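Long-range contacts in histidine acid phosphatase (Bifidobacterium longum subsp. infantis, PDB 6RXD), which probably removes phosphate groups from inositol polyphosphates such as phytate, as a histidine acid phosphatase of the multiple inositol polyphosphate phosphatase group: residues 14-19 / 472-477; 32-37 / 451-456; 56-61 / 296-301; 89-94 / 324-329; 136-141 / 187-192. All coordinates share one frame; numbering follows the deposited sequence.

Interaction 1 of 5, residues 14-19 / 472-477; sequences QPYVAP and YNENEV
Tyr16 donates a short hydrogen bond from OH to Glu474 OE1, 2.6 Å long. Asn445 ND2 also bonds Tyr16 OH. The carboxylate oxygen lies at the edge of the ring, and the ring and carboxylate planes are only 16° apart. OE1 receives the hydroxyl on its anti lone pair. Pro19 meets the same carboxylate, with CD 3.4 Å from Glu474 OE1. Tyr16 CE1 also touches Asn473 CB at 4.0 Å. Two waters lie within bonding distance of both Val17 O and Asn473 O and can donate to them. Tyr472 to Asn475 form a type I' turn that connects strands 467-472 and 475-477 in a beta hairpin. Asn473 OD1 takes a bond from Asn445 N. Further out, Glu474 OE2 forms a salt bridge with Arg114 of helix 102-118. Both carboxylate oxygens of Glu474 therefore have partners, an arrangement consistent with a charged side chain joining the N-terminal loop, the hairpin and helix 102-118.

Interaction 2 of 5, residues 32-37 / 451-456; sequences KGYGPI and YARKGE
Gly35 O accepts the shortest direct bond of this contact, from Ala452 N at 2.7 Å. The return bond runs from Gly35 N to Ala452 O at 2.9 Å and is nearly straight, with an N-H...O angle of 172°. Together they make Gly35 and Ala452 an antiparallel hydrogen-bonded pair, joining strand 34-44 to strand 445-453 in the large mixed sheet. Two CH-pi contacts lie beside this pair. Arg453 CB sits over the centre of the Tyr34 ring, 3.7 Å from its centroid. Pro36 CB lies over a face of the Tyr451 ring, 4.0 Å from the centroid, and Pro36 CD touches Tyr451 CE1. Tyr451 CG is anti to the carbonyl carbon (chi1 -79°), which sets CG 3.6 Å from Gly35 O. Tyr34 O lies at the edge of the Tyr451 ring, in its plane. Ile37 CG2 packs on Ala452 CB at 3.9 Å. Water 3 joins Gly33 O to Lys454 N, and water 4 joins Tyr34 OH to Arg453 NH1, reaching the guanidinium at its edge. Pro36 also touches helix 120-129, and Trp492 meets Tyr451 edge-to-face. The direct backbone bonds hold the strands together at Gly35 and Ala452, while toward Gly33 and Lys454 water takes over the polar link. The aliphatic parts of Arg453 and Pro36 cover aromatic faces, so dispersion adds to the backbone pairing.

Interaction 3 of 5, residues 56-61 / 296-301; sequences DALLMR and KKIKSE
Leu58 and Leu59 of helix 55-69 pack against Ile298, which lies on the short strand 297-298 of a two-stranded antiparallel sheet. The contact is a helix lying against a strand. Its apolar part centres on the end of the isoleucine. Ile298 CD1 touches Leu58 CB at 3.7 Å and Leu59 CD2 at 3.8 Å. Ile298 CG1 is anti to the carbonyl carbon (chi1 -73°), which sets CG1 4.0 Å from Leu58 CB. The side chains of Leu59 and Ile298 cross at about a right angle. Lys296 adds an aliphatic contact through CB, which lies 4.1 Å from Leu58 CD1. Ala304 and Asp307 of helix 301-317 also touch Ile298, so the isoleucine meets two helices.

The polar interactions lie beyond this interface. Ser300 is the N-cap of the following helix, its OG bonding Asp303 N. Glu301 OE2 bonds His242 ND1. His242 binds zinc here together with Glu251, so Glu301 is second shell; in another structure of this protein it binds zinc itself.

Contacts of methyl groups with the backbone form the last kind. Leu58 CD1 reaches Lys297 N at 3.7 Å. Ile298 CD1 in turn approaches Leu58 O at 3.8 Å. The other leucine methyl, Leu58 CD2, rests 3.6 Å from Lys296 O.

Interaction 4 of 5, residues 89-94 / 324-329; sequences TAANVE and GDHTFA. With ZN (zinc ion), chain D.
Ala91 and His326 form the close-packed part of this contact. Ala91 CB touches His326 ND1 at 3.7 Å, and Ala91 CA lies over the imidazole face, offset toward its rim, in a CH-pi contact. Ala90 CB meets His326 CB at 3.9 Å. Ala91 CB also reaches Phe328 CE2 at 3.9 Å. The loop carrying His326 and Phe328 thus packs directly on two alanines of helix 75-95. Phe328 also packs on Asn84 and Ile88 of that helix.

The outer side is polar and more open, and there the two segments are joined by a zinc ion. His326 NE2 binds the metal at 2.1 Å. Glu94, exposed to solvent, binds it through both oxygens, OE2 at 2.3 Å and OE1 at 2.5 Å. Its chain is extended, and its carboxylate plane is 89° from the imidazole plane. Water 5 is a fourth ligand atom at 2.4 Å and lies in the imidazole plane at the ring edge. Glu94 OE2 and His326 NE2 are close because they share the ion, not through a hydrogen bond. NE2 donates its lone pair to zinc, so a neutral imidazole would probably carry its proton on ND1. The zinc cross-links helix 75-95 to the loop, and probably offsets the negative charge of Glu94.

Interaction 5 of 5, residues 136-141 / 187-192; sequences QSSGEA and TLYFHK
Leu188 CG is anti to the carbonyl carbon (chi1 -55°), which turns it toward Gln136. Ser138 OG lies between its backbone N and carbonyl carbon (chi1 61°), where Glu140 N and His399 NE2 meet it. Leu188 CD1 packs on the strand backbone, 3.5 Å from Ser137 C, and also meets Gln136 CB at 4.0 Å. Ser138 CB touches Leu188 O at 3.5 Å and Tyr189 CD2 at 3.9 Å. The contact thus joins the end of strand 132-137 to the end of helix 185-188. Two ST turns shape the first segment: Ser137 OG accepts from Gly139 N, and Ser138 OG from Glu140 N at 3.1 Å. Ser137 OG also bonds Thr144. The Tyr189 ring has His191 CE1 over its centre, 3.4 Å above its plane, and meets the His399 ring edge-to-face. Beside Gln136, water 6 donates to Gln136 OE1 at 2.6 Å and accepts from Thr187 OG1. Glu140 is the N-cap of helix 141-157. His399 begins a His-Ala-Glu stretch, ending at Glu401, that matches the HAE motif of this subfamily. Ser138 OG and the Tyr189 ring both meet this histidine, so the contact probably borders the active-site pocket and helps to position the imidazole.

Interactions 1, 2 and 5 all reach the same mixed sheet, at separate places: the centres of interactions 1 and 2 are about 27 Å apart, and those of 1 and 5 about 22 Å. Interactions 3 and 4 lie together among the helices, with centres about 19 Å apart. They touch through Asp56 OD1 and Thr89 OG1, 2.7 Å apart in a probable hydrogen bond between consecutive helices. Interaction 2 lies across the chain's centre, about 60 Å from interaction 3 between centres. The zinc held by Glu94 and His326 belongs to interaction 4; Glu301 of interaction 3 bonds His242 of a second zinc site. Interaction 5 lies beside the probable active site, about 31 Å from interaction 4 between centres.

Interaction 1 of 5, residues 14-19 / 472-477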
# COMPACT_ATOMS: atom_id res chain seq x y z
N GLN A 14 2.16 7.23 3.63
CA GLN A 14 3.43 7.24 4.34
C GLN A 14 4.56 6.66 3.48
O GLN A 14 4.48 5.51 3.00
CB GLN A 14 3.29 6.40 5.62
CG GLN A 14 4.61 6.10 6.32
CD GLN A 14 5.28 7.34 6.84
OE1 GLN A 14 4.65 8.15 7.53
NE2 GLN A 14 6.56 7.50 6.52
N PRO A 15 5.63 7.44 3.25
CA PRO A 15 6.73 6.81 2.50
C PRO A 15 7.38 5.66 3.28
O PRO A 15 7.51 5.70 4.51
CB PRO A 15 7.73 7.97 2.34
CG PRO A 15 6.84 9.21 2.34
CD PRO A 15 5.81 8.89 3.39
N TYR A 16 7.78 4.62 2.56
CA TYR A 16 8.42 3.47 3.18
C TYR A 16 9.61 3.90 4.02
O TYR A 16 10.42 4.73 3.58
CB TYR A 16 8.91 2.50 2.11
CG TYR A 16 9.35 1.17 2.66
CD1 TYR A 16 8.42 0.31 3.22
CD2 TYR A 16 10.68 0.77 2.60
CE1 TYR A 16 8.81 -0.94 3.71
CE2 TYR A 16 11.08 -0.46 3.09
CZ TYR A 16 10.14 -1.31 3.64
OH TYR A 16 10.55 -2.54 4.12
N VAL A 17 9.72 3.33 5.21
CA VAL A 17 10.86 3.58 6.08
C VAL A 17 11.80 2.38 5.99
O VAL A 17 11.53 1.32 6.54
CB VAL A 17 10.43 3.80 7.53
CG1 VAL A 17 11.65 4.08 8.41
CG2 VAL A 17 9.45 4.96 7.61
N ALA A 18 12.91 2.55 5.27
CA ALA A 18 13.87 1.46 5.09
C ALA A 18 14.58 1.17 6.41
O ALA A 18 14.76 2.07 7.23
CB ALA A 18 14.89 1.82 4.02
N PRO A 19 14.96 -0.10 6.63
CA PRO A 19 15.62 -0.41 7.91
C PRO A 19 16.99 0.24 8.00
O PRO A 19 17.69 0.36 6.99
CB PRO A 19 15.75 -1.93 7.86
CG PRO A 19 15.85 -2.25 6.38
CD PRO A 19 14.89 -1.27 5.74
N TYR A 472 8.02 -7.81 8.56
CA TYR A 472 6.90 -6.98 8.11
C TYR A 472 7.47 -5.57 8.00
O TYR A 472 7.95 -5.01 9.00
CB TYR A 472 5.80 -7.03 9.16
CG TYR A 472 4.52 -6.27 8.85
CD1 TYR A 472 4.12 -5.98 7.55
CD2 TYR A 472 3.71 -5.83 9.89
CE1 TYR A 472 2.92 -5.28 7.30
CE2 TYR A 472 2.53 -5.14 9.67
CZ TYR A 472 2.14 -4.87 8.37
OH TYR A 472 0.95 -4.20 8.18
N ASN A 473 7.46 -5.03 6.79
CA ASN A 473 8.14 -3.77 6.50
C ASN A 473 9.59 -3.80 7.00
O ASN A 473 10.13 -2.80 7.50
CB ASN A 473 7.32 -2.60 7.07
CG ASN A 473 5.90 -2.57 6.53
OD1 ASN A 473 5.67 -2.98 5.39
ND2 ASN A 473 4.94 -2.10 7.33
N GLU A 474 10.20 -4.97 6.82
CA GLU A 474 11.59 -5.25 7.16
C GLU A 474 11.92 -5.19 8.65
O GLU A 474 13.09 -5.16 9.03
CB GLU A 474 12.56 -4.43 6.30
CG GLU A 474 12.72 -5.05 4.90
CD GLU A 474 13.55 -4.20 3.96
OE1 GLU A 474 13.07 -3.12 3.57
OE2 GLU A 474 14.69 -4.62 3.62
N ASN A 475 10.89 -5.22 9.49
CA ASN A 475 11.09 -5.46 10.92
C ASN A 475 10.78 -6.91 11.21
O ASN A 475 9.75 -7.42 10.77
CB ASN A 475 10.16 -4.57 11.75
CG ASN A 475 10.43 -3.10 11.55
OD1 ASN A 475 11.57 -2.64 11.72
ND2 ASN A 475 9.40 -2.34 11.18
N GLU A 476 11.66 -7.59 11.93
CA GLU A 476 11.38 -8.97 12.33
C GLU A 476 10.30 -8.97 13.38
O GLU A 476 10.38 -8.27 14.40
CB GLU A 476 12.66 -9.65 12.85
CG GLU A 476 12.48 -11.14 13.19
CD GLU A 476 13.81 -11.83 13.41
OE1 GLU A 476 14.81 -11.12 13.61
OE2 GLU A 476 13.86 -13.08 13.35
N VAL A 477 9.25 -9.77 13.14
CA VAL A 477 8.11 -9.82 14.04
C VAL A 477 7.74 -11.27 14.30
O VAL A 477 7.99 -12.14 13.47
CB VAL A 477 6.89 -9.06 13.47
CG1 VAL A 477 7.17 -7.57 13.39
CG2 VAL A 477 6.49 -9.63 12.10
O HOH W 1 9.44 -0.04 7.56
O HOH W 2 12.40 -1.25 7.98

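Interaction 2 of 5, residues 32-37 / 451-456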
# COMPACT_ATOMS: atom_id res chain seq x y z
N LYS A 32 20.78 -23.73 15.42
CA LYS A 32 21.88 -24.57 14.97
C LYS A 32 21.42 -25.74 14.10
O LYS A 32 20.48 -26.45 14.46
CB LYS A 32 22.66 -25.10 16.19
CG LYS A 32 23.80 -26.04 15.84
CD LYS A 32 24.57 -26.44 17.10
CE LYS A 32 25.89 -27.11 16.73
NZ LYS A 32 26.68 -26.26 15.78
N GLY A 33 22.08 -25.93 12.97
CA GLY A 33 21.78 -27.06 12.10
C GLY A 33 20.83 -26.73 10.96
O GLY A 33 20.65 -27.54 10.05
N TYR A 34 20.21 -25.56 11.02
CA TYR A 34 19.24 -25.15 10.00
C TYR A 34 19.87 -24.21 8.97
O TYR A 34 20.56 -23.26 9.33
CB TYR A 34 18.00 -24.52 10.65
CG TYR A 34 17.14 -25.52 11.40
CD1 TYR A 34 15.95 -25.98 10.86
CD2 TYR A 34 17.55 -26.03 12.63
CE1 TYR A 34 15.15 -26.90 11.53
CE2 TYR A 34 16.76 -26.97 13.32
CZ TYR A 34 15.58 -27.40 12.75
OH TYR A 34 14.79 -28.33 13.42
N GLY A 35 19.62 -24.49 7.69
CA GLY A 35 20.13 -23.67 6.60
C GLY A 35 19.00 -23.24 5.69
O GLY A 35 17.94 -23.86 5.67
N PRO A 36 19.22 -22.16 4.92
CA PRO A 36 18.15 -21.56 4.11
C PRO A 36 17.72 -22.45 2.94
O PRO A 36 18.58 -23.02 2.27
CB PRO A 36 18.81 -20.29 3.57
CG PRO A 36 20.29 -20.61 3.55
CD PRO A 36 20.50 -21.44 4.78
N ILE A 37 16.41 -22.56 2.71
CA ILE A 37 15.91 -23.27 1.52
C ILE A 37 14.94 -22.45 0.65
O ILE A 37 14.70 -22.80 -0.50
CB ILE A 37 15.23 -24.60 1.87
CG1 ILE A 37 14.06 -24.38 2.83
CG2 ILE A 37 16.24 -25.59 2.46
CD1 ILE A 37 13.10 -25.57 2.89
N TYR A 451 13.97 -22.07 6.51
CA TYR A 451 15.20 -22.83 6.65
C TYR A 451 14.85 -24.29 6.95
O TYR A 451 13.72 -24.60 7.34
CB TYR A 451 16.03 -22.28 7.81
CG TYR A 451 16.85 -21.03 7.55
CD1 TYR A 451 18.17 -20.95 7.95
CD2 TYR A 451 16.30 -19.92 6.92
CE1 TYR A 451 18.92 -19.81 7.75
CE2 TYR A 451 17.05 -18.76 6.71
CZ TYR A 451 18.36 -18.72 7.13
OH TYR A 451 19.11 -17.58 6.93
N ALA A 452 15.81 -25.19 6.75
CA ALA A 452 15.56 -26.60 7.03
C ALA A 452 16.81 -27.25 7.58
O ALA A 452 17.93 -26.81 7.29
CB ALA A 452 15.11 -27.33 5.76
N ARG A 453 16.61 -28.28 8.39
CA ARG A 453 17.71 -29.11 8.85
C ARG A 453 17.75 -30.35 7.97
O ARG A 453 16.71 -31.01 7.78
CB ARG A 453 17.51 -29.49 10.32
CG ARG A 453 18.55 -30.44 10.86
CD ARG A 453 18.33 -30.75 12.32
NE ARG A 453 19.36 -31.63 12.85
CZ ARG A 453 19.40 -32.06 14.11
NH1 ARG A 453 18.45 -31.70 14.97
NH2 ARG A 453 20.38 -32.87 14.51
N LYS A 454 18.92 -30.67 7.43
CA LYS A 454 19.07 -31.77 6.48
C LYS A 454 19.02 -33.16 7.11
O LYS A 454 19.37 -33.34 8.28
CB LYS A 454 20.39 -31.62 5.71
CG LYS A 454 20.26 -30.86 4.40
CD LYS A 454 21.62 -30.69 3.73
CE LYS A 454 21.47 -30.24 2.29
NZ LYS A 454 20.79 -31.28 1.47
N GLY A 455 18.58 -34.13 6.32
CA GLY A 455 18.61 -35.52 6.73
C GLY A 455 17.32 -36.03 7.35
O GLY A 455 16.32 -35.32 7.43
N GLU A 456 17.36 -37.27 7.79
CA GLU A 456 16.22 -37.88 8.45
C GLU A 456 16.43 -37.86 9.96
O GLU A 456 17.52 -38.19 10.44
CB GLU A 456 16.02 -39.32 7.98
CG GLU A 456 15.67 -39.44 6.51
CD GLU A 456 15.64 -40.88 6.03
OE1 GLU A 456 16.24 -41.75 6.71
OE2 GLU A 456 15.02 -41.14 4.98
O HOH W 3 21.23 -29.21 7.98
O HOH W 4 15.94 -30.03 15.24

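Interaction 3 of 5, residues 56-61 / 296-301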
# COMPACT_ATOMS: atom_id res chain seq x y z
N ASP A 56 -5.15 18.94 -7.57
CA ASP A 56 -4.38 20.12 -7.95
C ASP A 56 -5.15 21.03 -8.90
O ASP A 56 -5.05 22.26 -8.81
CB ASP A 56 -3.01 19.73 -8.55
CG ASP A 56 -3.10 18.72 -9.71
OD1 ASP A 56 -2.15 18.68 -10.51
OD2 ASP A 56 -4.08 17.96 -9.81
N ALA A 57 -5.95 20.43 -9.78
CA ALA A 57 -6.78 21.21 -10.70
C ALA A 57 -7.81 22.03 -9.93
O ALA A 57 -7.93 23.24 -10.12
CB ALA A 57 -7.47 20.29 -11.69
N LEU A 58 -8.56 21.35 -9.07
CA LEU A 58 -9.67 22.00 -8.38
C LEU A 58 -9.19 23.12 -7.47
O LEU A 58 -9.83 24.18 -7.38
CB LEU A 58 -10.50 20.98 -7.59
CG LEU A 58 -11.39 20.06 -8.42
CD1 LEU A 58 -11.90 18.90 -7.59
CD2 LEU A 58 -12.56 20.86 -8.98
N LEU A 59 -8.07 22.90 -6.78
CA LEU A 59 -7.57 23.92 -5.90
C LEU A 59 -7.03 25.13 -6.67
O LEU A 59 -7.11 26.25 -6.19
CB LEU A 59 -6.54 23.36 -4.92
CG LEU A 59 -7.13 22.49 -3.79
CD1 LEU A 59 -6.00 21.87 -3.01
CD2 LEU A 59 -8.01 23.32 -2.86
N MET A 60 -6.48 24.90 -7.86
CA MET A 60 -6.12 26.04 -8.73
C MET A 60 -7.35 26.80 -9.24
O MET A 60 -7.31 28.02 -9.33
CB MET A 60 -5.24 25.62 -9.91
CG MET A 60 -4.63 26.80 -10.67
SD MET A 60 -3.43 27.69 -9.64
CE MET A 60 -1.90 26.87 -10.08
N ARG A 61 -8.44 26.10 -9.55
CA ARG A 61 -9.66 26.82 -9.94
C ARG A 61 -10.15 27.67 -8.77
O ARG A 61 -10.59 28.81 -8.96
CB ARG A 61 -10.76 25.83 -10.38
CG ARG A 61 -10.35 24.88 -11.51
CD ARG A 61 -10.13 25.61 -12.85
NE ARG A 61 -8.78 26.18 -12.97
CZ ARG A 61 -7.69 25.48 -13.27
NH1 ARG A 61 -7.76 24.17 -13.48
NH2 ARG A 61 -6.51 26.09 -13.35
N LYS A 296 -15.82 16.06 -10.98
CA LYS A 296 -15.09 16.26 -9.73
C LYS A 296 -15.26 17.72 -9.30
O LYS A 296 -15.21 18.64 -10.13
CB LYS A 296 -13.61 15.94 -9.91
CG LYS A 296 -13.29 14.48 -10.24
CD LYS A 296 -13.77 13.51 -9.17
CE LYS A 296 -13.47 12.06 -9.57
NZ LYS A 296 -14.00 11.08 -8.59
N LYS A 297 -15.45 17.94 -8.00
CA LYS A 297 -15.85 19.27 -7.53
C LYS A 297 -15.43 19.61 -6.09
O LYS A 297 -15.14 18.72 -5.29
CB LYS A 297 -17.37 19.42 -7.65
CG LYS A 297 -18.17 18.41 -6.84
CD LYS A 297 -19.62 18.42 -7.34
CE LYS A 297 -20.33 17.11 -7.12
NZ LYS A 297 -21.66 17.14 -7.81
N ILE A 298 -15.40 20.91 -5.81
CA ILE A 298 -15.26 21.42 -4.45
C ILE A 298 -16.54 22.20 -4.16
O ILE A 298 -16.84 23.18 -4.85
CB ILE A 298 -14.02 22.36 -4.31
CG1 ILE A 298 -12.72 21.55 -4.33
CG2 ILE A 298 -14.10 23.18 -3.02
CD1 ILE A 298 -11.43 22.44 -4.36
N LYS A 299 -17.31 21.78 -3.16
CA LYS A 299 -18.53 22.52 -2.84
C LYS A 299 -18.64 22.87 -1.36
O LYS A 299 -19.65 23.42 -0.92
CB LYS A 299 -19.79 21.78 -3.32
CG LYS A 299 -20.14 20.54 -2.53
CD LYS A 299 -19.67 19.29 -3.25
CE LYS A 299 -19.98 18.03 -2.45
NZ LYS A 299 -21.08 17.24 -3.06
N SER A 300 -17.59 22.59 -0.61
CA SER A 300 -17.60 22.90 0.80
C SER A 300 -16.19 23.05 1.29
O SER A 300 -15.24 22.64 0.61
CB SER A 300 -18.22 21.75 1.59
OG SER A 300 -17.41 20.60 1.45
N GLU A 301 -16.04 23.58 2.51
CA GLU A 301 -14.72 23.63 3.14
C GLU A 301 -14.11 22.24 3.32
O GLU A 301 -12.92 22.06 3.12
CB GLU A 301 -14.76 24.34 4.50
CG GLU A 301 -15.01 25.83 4.42
CD GLU A 301 -15.17 26.46 5.79
OE1 GLU A 301 -15.60 25.75 6.72
OE2 GLU A 301 -14.85 27.65 5.95

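Interaction 4 of 5, residues 89-94 / 324-329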
# COMPACT_ATOMS: atom_id res chain seq x y z
N THR A 89 1.75 20.31 -9.87
CA THR A 89 1.19 19.99 -11.17
C THR A 89 2.31 19.78 -12.19
O THR A 89 2.32 18.80 -12.93
CB THR A 89 0.23 21.10 -11.62
OG1 THR A 89 -0.90 21.09 -10.74
CG2 THR A 89 -0.24 20.89 -13.07
N ALA A 90 3.29 20.69 -12.19
CA ALA A 90 4.41 20.56 -13.11
C ALA A 90 5.21 19.28 -12.88
O ALA A 90 5.69 18.67 -13.82
CB ALA A 90 5.32 21.79 -13.01
N ALA A 91 5.36 18.88 -11.62
CA ALA A 91 6.07 17.65 -11.31
C ALA A 91 5.33 16.44 -11.88
O ALA A 91 5.93 15.50 -12.42
CB ALA A 91 6.24 17.51 -9.81
N ASN A 92 4.01 16.46 -11.76
CA ASN A 92 3.19 15.38 -12.30
C ASN A 92 3.12 15.35 -13.82
O ASN A 92 3.09 14.28 -14.43
CB ASN A 92 1.78 15.46 -11.71
CG ASN A 92 1.71 14.84 -10.35
OD1 ASN A 92 1.67 13.61 -10.22
ND2 ASN A 92 1.70 15.67 -9.30
N VAL A 93 3.10 16.53 -14.44
CA VAL A 93 3.08 16.59 -15.89
C VAL A 93 4.36 15.97 -16.45
O VAL A 93 4.32 15.18 -17.39
CB VAL A 93 2.90 18.04 -16.38
CG1 VAL A 93 3.27 18.18 -17.85
CG2 VAL A 93 1.46 18.49 -16.15
N GLU A 94 5.48 16.28 -15.81
CA GLU A 94 6.75 15.73 -16.26
C GLU A 94 6.85 14.22 -16.05
O GLU A 94 7.34 13.50 -16.92
CB GLU A 94 7.90 16.43 -15.54
CG GLU A 94 9.23 15.87 -15.92
CD GLU A 94 10.33 16.46 -15.10
OE1 GLU A 94 11.33 16.91 -15.68
OE2 GLU A 94 10.19 16.45 -13.85
N GLY A 324 14.32 22.03 -7.76
CA GLY A 324 14.59 22.98 -8.82
C GLY A 324 13.43 23.87 -9.22
O GLY A 324 12.91 24.63 -8.42
N ASP A 325 13.02 23.72 -10.48
CA ASP A 325 12.06 24.60 -11.12
C ASP A 325 10.61 24.19 -10.82
O ASP A 325 9.65 24.86 -11.22
CB ASP A 325 12.39 24.66 -12.62
CG ASP A 325 11.28 25.26 -13.46
OD1 ASP A 325 10.58 24.48 -14.14
OD2 ASP A 325 11.11 26.50 -13.44
N HIS A 326 10.43 23.10 -10.08
CA HIS A 326 9.09 22.72 -9.67
C HIS A 326 9.06 22.26 -8.22
O HIS A 326 8.78 21.10 -7.91
CB HIS A 326 8.42 21.72 -10.66
CG HIS A 326 9.24 20.50 -10.96
ND1 HIS A 326 9.38 19.47 -10.06
CD2 HIS A 326 9.93 20.12 -12.07
CE1 HIS A 326 10.13 18.51 -10.58
NE2 HIS A 326 10.48 18.88 -11.79
N THR A 327 9.38 23.19 -7.32
CA THR A 327 9.28 22.91 -5.90
C THR A 327 7.88 23.18 -5.37
O THR A 327 7.09 23.91 -5.98
CB THR A 327 10.30 23.72 -5.08
OG1 THR A 327 10.01 25.12 -5.20
CG2 THR A 327 11.72 23.46 -5.58
N PHE A 328 7.56 22.56 -4.24
CA PHE A 328 6.29 22.79 -3.57
C PHE A 328 6.51 22.57 -2.08
O PHE A 328 7.41 21.82 -1.69
CB PHE A 328 5.17 21.89 -4.14
CG PHE A 328 5.64 20.51 -4.55
CD1 PHE A 328 5.55 19.44 -3.67
CD2 PHE A 328 6.18 20.29 -5.82
CE1 PHE A 328 6.00 18.17 -4.04
CE2 PHE A 328 6.62 19.03 -6.20
CZ PHE A 328 6.53 17.96 -5.32
N ALA A 329 5.71 23.23 -1.25
CA ALA A 329 5.91 23.19 0.19
C ALA A 329 4.58 23.13 0.92
O ALA A 329 4.23 24.04 1.69
CB ALA A 329 6.73 24.40 0.64
ZN ZN D . 11.24 18.46 -13.70
O HOH W 5 11.09 20.45 -15.08

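Interaction 5 of 5, residues 136-141 / 187-192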
# COMPACT_ATOMS: atom_id res chain seq x y z
N GLN A 136 6.32 -12.10 -9.65
CA GLN A 136 4.90 -12.03 -9.96
C GLN A 136 4.35 -10.66 -9.70
O GLN A 136 4.81 -9.97 -8.79
CB GLN A 136 4.11 -13.04 -9.13
CG GLN A 136 4.52 -14.48 -9.35
CD GLN A 136 3.69 -15.47 -8.54
OE1 GLN A 136 2.82 -15.07 -7.76
NE2 GLN A 136 3.98 -16.75 -8.71
N SER A 137 3.37 -10.25 -10.50
CA SER A 137 2.60 -9.05 -10.19
C SER A 137 1.12 -9.26 -10.48
O SER A 137 0.72 -10.27 -11.04
CB SER A 137 3.15 -7.84 -10.95
OG SER A 137 2.41 -7.61 -12.12
N SER A 138 0.29 -8.30 -10.05
CA SER A 138 -1.13 -8.35 -10.31
C SER A 138 -1.40 -8.17 -11.80
O SER A 138 -2.47 -8.54 -12.30
CB SER A 138 -1.82 -7.23 -9.55
OG SER A 138 -1.33 -5.98 -10.00
N GLY A 139 -0.44 -7.58 -12.51
CA GLY A 139 -0.63 -7.26 -13.92
C GLY A 139 -0.87 -5.77 -14.09
O GLY A 139 -0.94 -5.26 -15.21
N GLU A 140 -0.99 -5.07 -12.97
CA GLU A 140 -1.17 -3.62 -13.02
C GLU A 140 0.20 -2.98 -13.22
O GLU A 140 1.17 -3.40 -12.60
CB GLU A 140 -1.85 -3.13 -11.73
CG GLU A 140 -2.33 -1.69 -11.76
CD GLU A 140 -1.24 -0.71 -11.42
OE1 GLU A 140 -0.37 -1.07 -10.60
OE2 GLU A 140 -1.26 0.42 -11.94
N ALA A 141 0.28 -1.98 -14.08
CA ALA A 141 1.58 -1.45 -14.52
C ALA A 141 2.47 -0.91 -13.40
O ALA A 141 3.67 -1.14 -13.41
CB ALA A 141 1.39 -0.42 -15.63
N THR A 187 -4.04 -14.19 -6.72
CA THR A 187 -3.39 -14.01 -5.42
C THR A 187 -3.00 -12.56 -5.16
O THR A 187 -2.74 -12.19 -4.02
CB THR A 187 -2.13 -14.88 -5.26
OG1 THR A 187 -1.15 -14.46 -6.21
CG2 THR A 187 -2.45 -16.36 -5.47
N LEU A 188 -2.95 -11.74 -6.21
CA LEU A 188 -2.50 -10.37 -6.06
C LEU A 188 -3.52 -9.32 -6.49
O LEU A 188 -3.24 -8.12 -6.48
CB LEU A 188 -1.18 -10.16 -6.82
CG LEU A 188 -0.05 -11.13 -6.44
CD1 LEU A 188 1.14 -10.96 -7.38
CD2 LEU A 188 0.39 -10.92 -5.00
N TYR A 189 -4.72 -9.77 -6.86
CA TYR A 189 -5.81 -8.85 -7.16
C TYR A 189 -7.13 -9.56 -6.86
O TYR A 189 -8.06 -9.54 -7.67
CB TYR A 189 -5.75 -8.42 -8.63
CG TYR A 189 -6.18 -7.00 -8.90
CD1 TYR A 189 -7.43 -6.72 -9.46
CD2 TYR A 189 -5.34 -5.93 -8.62
CE1 TYR A 189 -7.81 -5.41 -9.72
CE2 TYR A 189 -5.71 -4.62 -8.88
CZ TYR A 189 -6.95 -4.37 -9.44
OH TYR A 189 -7.33 -3.08 -9.69
N PHE A 190 -7.19 -10.19 -5.69
CA PHE A 190 -8.32 -11.03 -5.32
C PHE A 190 -9.57 -10.25 -4.95
O PHE A 190 -10.63 -10.83 -4.72
CB PHE A 190 -7.94 -11.97 -4.15
CG PHE A 190 -7.14 -11.29 -3.06
CD1 PHE A 190 -7.72 -10.34 -2.21
CD2 PHE A 190 -5.80 -11.61 -2.89
CE1 PHE A 190 -6.97 -9.71 -1.22
CE2 PHE A 190 -5.04 -10.98 -1.90
CZ PHE A 190 -5.63 -10.04 -1.06
N HIS A 191 -9.45 -8.92 -4.91
CA HIS A 191 -10.52 -8.07 -4.39
C HIS A 191 -11.50 -7.64 -5.49
O HIS A 191 -12.53 -7.04 -5.20
CB HIS A 191 -9.93 -6.86 -3.67
CG HIS A 191 -9.07 -6.00 -4.55
ND1 HIS A 191 -7.84 -6.41 -5.01
CD2 HIS A 191 -9.28 -4.77 -5.07
CE1 HIS A 191 -7.32 -5.46 -5.77
NE2 HIS A 191 -8.18 -4.45 -5.82
N LYS A 192 -11.17 -7.95 -6.74
CA LYS A 192 -12.02 -7.54 -7.87
C LYS A 192 -12.17 -8.63 -8.89
O LYS A 192 -11.25 -9.43 -9.09
CB LYS A 192 -11.46 -6.30 -8.56
CG LYS A 192 -11.77 -5.01 -7.84
CD LYS A 192 -11.20 -3.82 -8.58
CE LYS A 192 -11.55 -2.53 -7.86
NZ LYS A 192 -10.68 -1.41 -8.31
O HOH W 6 1.28 -15.69 -5.72